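Local coordinates for COG0778: Nitroreductase (Streptococcus pneumoniae, PDB 2B67), which probably uses bound flavin mononucleotide to carry out NAD(P)H-dependent reductions, as a dimeric oxidoreductase of the nitroreductase family, at residues A[40-50]-A[130-138]. Residues are numbered along the deposited sequence; the frame is centred on the assembly and turned at random.
Sequences PSAHNSQPWKF and YLALNAGLV. With ACY (acetic acid), chain F.
Tyr-130 pushes its hydroxyl into the turn 42-45, where the OH lies 2.7 Å from His-43 ND1 in a nearly straight hydrogen bond (167°). The two rings meet rim to rim, their planes 25° apart. Ser-45 OG lies 2.9 Å from Tyr-130 OH and may accept its proton, though another acceptor is within reach, while the methyl of Ala-42 rests obliquely against CE1 of the tyrosine ring.

One turn along the helix, Asn-134 works with both ends of its amide. Asn-134 OD1 accepts a hydrogen bond from Ala-42 N at 2.9 Å, in the carbonyl plane on a lone pair; ND2 turns back over a face of the Tyr-130 ring to the Tyr-130 carbonyl oxygen, which it reaches from the face opposite Asn-134 N. Tied at both ends, the amide has its flip fixed. Pro-47 CG packs on Asn-134 CB.

Farther on, Val-138 sits over one face of the Trp-48 indole, its CB 3.9 Å from the six-membered ring centroid, with Gln-46 CA over the other. With CG2 of Val-138 anti to the backbone N, that methyl meets the Phe-50 ring edge-on at CZ, 3.5 Å away.

The loop 40-44 lines the FMN pocket with Leu-133 and Leu-137 of helix 124-148. Phe-119 meets Tyr-130 and His-43 edge-to-face, Leu-131 reaches strands 77-84 and 174-183, and Phe-50 pairs with a parallel strand of the second subunit.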
loop_
_atom_site.group_PDB
_atom_site.type_symbol
_atom_site.label_atom_id
_atom_site.label_comp_id
_atom_site.label_asym_id
_atom_site.label_seq_id
_atom_site.Cartn_x
_atom_site.Cartn_y
_atom_site.Cartn_z
ATOM N N PRO A 40 -7.336 4.333 3.786
ATOM C CA PRO A 40 -8.500 3.661 3.224
ATOM C C PRO A 40 -8.187 2.160 3.080
ATOM O O PRO A 40 -7.005 1.755 3.095
ATOM C CB PRO A 40 -8.638 4.313 1.834
ATOM C CG PRO A 40 -7.175 4.584 1.424
ATOM C CD PRO A 40 -6.607 5.123 2.758
ATOM N N SER A 41 -9.226 1.340 3.009
ATOM C CA SER A 41 -9.094 -0.099 2.710
ATOM C C SER A 41 -10.325 -0.454 1.897
ATOM O O SER A 41 -11.340 0.240 2.007
ATOM C CB SER A 41 -9.059 -0.948 3.995
ATOM O OG SER A 41 -10.058 -0.523 4.932
ATOM N N ALA A 42 -10.224 -1.488 1.055
ATOM C CA ALA A 42 -11.392 -1.991 0.302
ATOM C C ALA A 42 -12.545 -2.239 1.268
ATOM O O ALA A 42 -12.339 -2.851 2.321
ATOM C CB ALA A 42 -11.027 -3.269 -0.460
ATOM N N HIS A 43 -13.736 -1.698 0.978
ATOM C CA HIS A 43 -14.940 -1.947 1.822
ATOM C C HIS A 43 -14.866 -1.333 3.211
ATOM O O HIS A 43 -15.739 -1.604 4.068
ATOM C CB HIS A 43 -15.177 -3.454 2.013
ATOM C CG HIS A 43 -15.342 -4.198 0.733
ATOM N ND1 HIS A 43 -14.377 -5.058 0.249
ATOM C CD2 HIS A 43 -16.355 -4.211 -0.170
ATOM C CE1 HIS A 43 -14.789 -5.566 -0.902
ATOM N NE2 HIS A 43 -15.981 -5.066 -1.179
ATOM N N ASN A 44 -13.807 -0.542 3.448
ATOM C CA ASN A 44 -13.433 -0.114 4.787
ATOM C C ASN A 44 -13.283 -1.335 5.691
ATOM O O ASN A 44 -13.532 -1.258 6.872
ATOM C CB ASN A 44 -14.442 0.911 5.360
ATOM C CG ASN A 44 -13.930 1.623 6.596
ATOM O OD1 ASN A 44 -12.704 1.838 6.786
ATOM N ND2 ASN A 44 -14.867 2.040 7.442
ATOM N N SER A 45 -12.804 -2.449 5.125
ATOM C CA SER A 45 -12.612 -3.685 5.881
ATOM C C SER A 45 -11.441 -3.645 6.871
ATOM O O SER A 45 -11.398 -4.437 7.789
ATOM C CB SER A 45 -12.431 -4.880 4.928
ATOM O OG SER A 45 -11.194 -4.794 4.203
ATOM N N GLN A 46 -10.489 -2.729 6.680
ATOM C CA GLN A 46 -9.360 -2.536 7.616
ATOM C C GLN A 46 -8.841 -3.867 8.202
ATOM O O GLN A 46 -8.878 -4.089 9.410
ATOM C CB GLN A 46 -9.704 -1.501 8.712
ATOM C CG GLN A 46 -11.024 -1.689 9.424
ATOM C CD GLN A 46 -11.554 -0.388 10.093
ATOM O OE1 GLN A 46 -10.940 0.151 11.006
ATOM N NE2 GLN A 46 -12.705 0.067 9.651
ATOM N N PRO A 47 -8.369 -4.767 7.329
ATOM C CA PRO A 47 -8.172 -6.151 7.724
ATOM C C PRO A 47 -6.792 -6.403 8.306
ATOM O O PRO A 47 -6.125 -7.348 7.892
ATOM C CB PRO A 47 -8.349 -6.900 6.395
ATOM C CG PRO A 47 -7.745 -5.944 5.357
ATOM C CD PRO A 47 -8.086 -4.548 5.886
ATOM N N TRP A 48 -6.373 -5.579 9.260
ATOM C CA TRP A 48 -4.967 -5.503 9.676
ATOM C C TRP A 48 -4.785 -5.631 11.169
ATOM O O TRP A 48 -5.687 -5.297 11.973
ATOM C CB TRP A 48 -4.298 -4.190 9.198
ATOM C CG TRP A 48 -5.107 -2.924 9.303
ATOM C CD1 TRP A 48 -5.561 -2.305 10.460
ATOM C CD2 TRP A 48 -5.500 -2.074 8.220
ATOM N NE1 TRP A 48 -6.240 -1.141 10.142
ATOM C CE2 TRP A 48 -6.222 -0.981 8.776
ATOM C CE3 TRP A 48 -5.330 -2.135 6.833
ATOM C CZ2 TRP A 48 -6.733 0.051 7.991
ATOM C CZ3 TRP A 48 -5.855 -1.120 6.055
ATOM C CH2 TRP A 48 -6.551 -0.045 6.629
ATOM N N LYS A 49 -3.612 -6.120 11.533
ATOM C CA LYS A 49 -3.248 -6.307 12.944
ATOM C C LYS A 49 -1.767 -5.993 13.081
ATOM O O LYS A 49 -0.944 -6.528 12.332
ATOM C CB LYS A 49 -3.530 -7.736 13.436
ATOM C CG LYS A 49 -3.134 -7.902 14.924
ATOM C CD LYS A 49 -2.935 -9.363 15.380
ATOM C CE LYS A 49 -4.293 -10.027 15.596
ATOM N NZ LYS A 49 -5.036 -9.443 16.752
ATOM N N PHE A 50 -1.455 -5.078 13.987
ATOM C CA PHE A 50 -0.078 -4.600 14.215
ATOM C C PHE A 50 0.507 -5.246 15.469
ATOM O O PHE A 50 0.014 -5.049 16.609
ATOM C CB PHE A 50 -0.061 -3.070 14.335
ATOM C CG PHE A 50 -0.500 -2.363 13.083
ATOM C CD1 PHE A 50 -1.863 -2.256 12.762
ATOM C CD2 PHE A 50 0.456 -1.825 12.206
ATOM C CE1 PHE A 50 -2.268 -1.622 11.573
ATOM C CE2 PHE A 50 0.075 -1.165 11.053
ATOM C CZ PHE A 50 -1.279 -1.064 10.721
ATOM N N TYR A 130 -6.215 -9.335 -2.133
ATOM C CA TYR A 130 -6.982 -8.330 -1.365
ATOM C C TYR A 130 -6.223 -7.999 -0.070
ATOM O O TYR A 130 -5.980 -6.838 0.257
ATOM C CB TYR A 130 -8.366 -8.906 -1.081
ATOM C CG TYR A 130 -9.361 -8.048 -0.371
ATOM C CD1 TYR A 130 -10.376 -7.390 -1.079
ATOM C CD2 TYR A 130 -9.343 -7.941 1.014
ATOM C CE1 TYR A 130 -11.360 -6.618 -0.401
ATOM C CE2 TYR A 130 -10.294 -7.158 1.703
ATOM C CZ TYR A 130 -11.321 -6.532 1.003
ATOM O OH TYR A 130 -12.257 -5.757 1.726
ATOM N N LEU A 131 -5.801 -9.033 0.634
ATOM C CA LEU A 131 -5.080 -8.838 1.890
ATOM C C LEU A 131 -3.728 -8.149 1.628
ATOM O O LEU A 131 -3.323 -7.229 2.344
ATOM C CB LEU A 131 -4.895 -10.180 2.579
ATOM C CG LEU A 131 -6.159 -10.922 3.075
ATOM C CD1 LEU A 131 -5.733 -12.240 3.740
ATOM C CD2 LEU A 131 -7.012 -10.124 4.049
ATOM N N ALA A 132 -3.034 -8.591 0.573
ATOM C CA ALA A 132 -1.718 -8.051 0.272
ATOM C C ALA A 132 -1.829 -6.559 -0.103
ATOM O O ALA A 132 -1.009 -5.720 0.323
ATOM C CB ALA A 132 -1.019 -8.862 -0.841
ATOM N N LEU A 133 -2.846 -6.230 -0.896
ATOM C CA LEU A 133 -3.044 -4.859 -1.301
ATOM C C LEU A 133 -3.330 -3.962 -0.116
ATOM O O LEU A 133 -2.699 -2.910 0.035
ATOM C CB LEU A 133 -4.128 -4.716 -2.384
ATOM C CG LEU A 133 -4.049 -3.269 -2.927
ATOM C CD1 LEU A 133 -3.987 -3.232 -4.444
ATOM C CD2 LEU A 133 -5.194 -2.476 -2.358
ATOM N N ASN A 134 -4.291 -4.356 0.714
ATOM C CA ASN A 134 -4.661 -3.557 1.887
ATOM C C ASN A 134 -3.482 -3.421 2.877
ATOM O O ASN A 134 -3.347 -2.419 3.546
ATOM C CB ASN A 134 -5.923 -4.146 2.563
ATOM C CG ASN A 134 -7.202 -3.894 1.731
ATOM O OD1 ASN A 134 -7.674 -2.760 1.652
ATOM N ND2 ASN A 134 -7.710 -4.936 1.043
ATOM N N ALA A 135 -2.637 -4.440 2.973
ATOM C CA ALA A 135 -1.409 -4.346 3.783
ATOM C C ALA A 135 -0.458 -3.279 3.217
ATOM O O ALA A 135 0.139 -2.535 3.989
ATOM C CB ALA A 135 -0.691 -5.701 3.864
ATOM N N GLY A 136 -0.320 -3.222 1.887
ATOM C CA GLY A 136 0.480 -2.197 1.219
ATOM C C GLY A 136 -0.019 -0.792 1.520
ATOM O O GLY A 136 0.776 0.106 1.884
ATOM N N LEU A 137 -1.330 -0.580 1.390
ATOM C CA LEU A 137 -1.906 0.726 1.729
ATOM C C LEU A 137 -1.501 1.202 3.128
ATOM O O LEU A 137 -0.966 2.299 3.270
ATOM C CB LEU A 137 -3.432 0.699 1.614
ATOM C CG LEU A 137 -4.021 0.545 0.210
ATOM C CD1 LEU A 137 -5.515 0.252 0.351
ATOM C CD2 LEU A 137 -3.772 1.830 -0.599
ATOM N N VAL A 138 -1.755 0.377 4.162
ATOM C CA VAL A 138 -1.495 0.813 5.513
ATOM C C VAL A 138 0.024 0.835 5.806
ATOM O O VAL A 138 0.466 1.661 6.596
ATOM C CB VAL A 138 -2.323 0.010 6.613
ATOM C CG1 VAL A 138 -1.744 -1.382 6.858
ATOM C CG2 VAL A 138 -2.425 0.804 7.947
HETATM C C ACY F . -8.663 -10.238 16.847
HETATM O O ACY F . -7.569 -10.680 17.257
HETATM O OXT ACY F . -8.789 -9.139 16.263
HETATM C CH3 ACY F . -9.883 -11.084 17.067
#